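Side-chain contact in iron binding protein FbpA (Mannheimia haemolytica, PDB 1Q35), which binds ferric ion in the periplasm and probably hands it on for iron uptake by the bacterium: residues Ile60-Val63 with Met64-Val67. Residues are numbered along the deposited sequence; the frame is centred on the assembly and turned at random.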
# COMPACT_ATOMS: atom_id res chain seq x y z
N ILE A 60 6.30 -1.93 -0.24
CA ILE A 60 7.65 -2.21 -0.75
C ILE A 60 8.65 -2.36 0.39
O ILE A 60 9.57 -3.16 0.29
CB ILE A 60 8.12 -1.11 -1.74
CG1 ILE A 60 9.49 -1.46 -2.32
CG2 ILE A 60 8.18 0.27 -1.07
CD1 ILE A 60 9.50 -2.69 -3.20
N SER A 61 8.49 -1.60 1.47
CA SER A 61 9.45 -1.69 2.55
C SER A 61 9.42 -3.06 3.23
O SER A 61 10.47 -3.59 3.59
CB SER A 61 9.28 -0.55 3.54
OG SER A 61 9.51 0.69 2.87
N ARG A 62 8.24 -3.65 3.39
CA ARG A 62 8.13 -5.02 3.90
C ARG A 62 8.76 -6.02 2.93
O ARG A 62 9.45 -6.95 3.35
CB ARG A 62 6.67 -5.41 4.15
CG ARG A 62 6.47 -6.81 4.73
CD ARG A 62 6.92 -6.96 6.17
NE ARG A 62 5.92 -6.45 7.10
CZ ARG A 62 6.09 -6.35 8.42
NH1 ARG A 62 5.11 -5.87 9.17
NH2 ARG A 62 7.22 -6.73 8.99
N VAL A 63 8.52 -5.84 1.64
CA VAL A 63 9.13 -6.68 0.62
C VAL A 63 10.64 -6.69 0.76
O VAL A 63 11.26 -7.75 0.76
CB VAL A 63 8.76 -6.20 -0.80
CG1 VAL A 63 9.65 -6.85 -1.85
CG2 VAL A 63 7.30 -6.50 -1.10
N MET A 64 11.24 -5.51 0.89
CA MET A 64 12.69 -5.42 0.97
C MET A 64 13.22 -5.91 2.32
O MET A 64 14.31 -6.46 2.37
CB MET A 64 13.17 -3.99 0.67
CG MET A 64 12.89 -3.53 -0.74
SD MET A 64 13.37 -4.72 -2.02
CE MET A 64 15.10 -4.91 -1.69
N GLU A 65 12.45 -5.78 3.39
CA GLU A 65 12.82 -6.39 4.67
C GLU A 65 13.00 -7.90 4.49
O GLU A 65 13.99 -8.48 4.95
CB GLU A 65 11.75 -6.13 5.74
CG GLU A 65 12.10 -6.72 7.10
CD GLU A 65 10.95 -6.67 8.10
OE1 GLU A 65 11.12 -7.21 9.21
OE2 GLU A 65 9.88 -6.10 7.77
N ILE A 66 12.05 -8.52 3.80
CA ILE A 66 12.06 -9.96 3.57
C ILE A 66 13.22 -10.36 2.66
O ILE A 66 13.98 -11.29 2.97
CB ILE A 66 10.70 -10.41 2.97
CG1 ILE A 66 9.58 -10.23 4.00
CG2 ILE A 66 10.76 -11.86 2.49
CD1 ILE A 66 8.19 -10.15 3.40
N VAL A 67 13.38 -9.64 1.57
CA VAL A 67 14.40 -9.95 0.57
C VAL A 67 15.80 -9.71 1.14
O VAL A 67 16.69 -10.54 0.95
CB VAL A 67 14.14 -9.14 -0.72
CG1 VAL A 67 15.31 -9.25 -1.69
CG2 VAL A 67 12.85 -9.62 -1.38
O HOH W 1 9.40 -7.50 11.21
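Met64 N donates to Ile60 O at 2.9 Å and 158°, the first of four i to i+4 backbone bonds that hold the turns of helix 60-68, a short helix in the periplasmic binding protein fold. Along it Arg62 and Glu65 form an i to i+3 salt bridge. Glu65 OE2 lies 3.0 Å from Arg62 NH2, but the N-H meets it at only 129°, so the hydrogen bond within the pair is weak. The two side chains run side by side and point the same way. The guanidinium and carboxylate planes are 28° apart, and OE2 approaches the guanidinium obliquely. Bends at chi2 and chi3 turn the Arg62 guanidinium toward the extended Glu65. The Arg62 side chain is about 9 Å from that of Tyr142, which binds iron in the metal-bound protein; no iron is bound here.

Ile66 CD1 packs 4.0 Å from Arg62 CG, beside the aliphatic start of that chain, and Ile66 also rests on Leu55 of strand 54-57. Another side of the helix is apolar: Val63 CG1 reaches both Met64 SD and Val67 CG2, and Trp95 touches both Val63 and Met64.

A water bridges the ion pair: it donates to Glu65 OE1 at 2.7 Å and weakly accepts from Arg62 NH2, in the guanidinium plane.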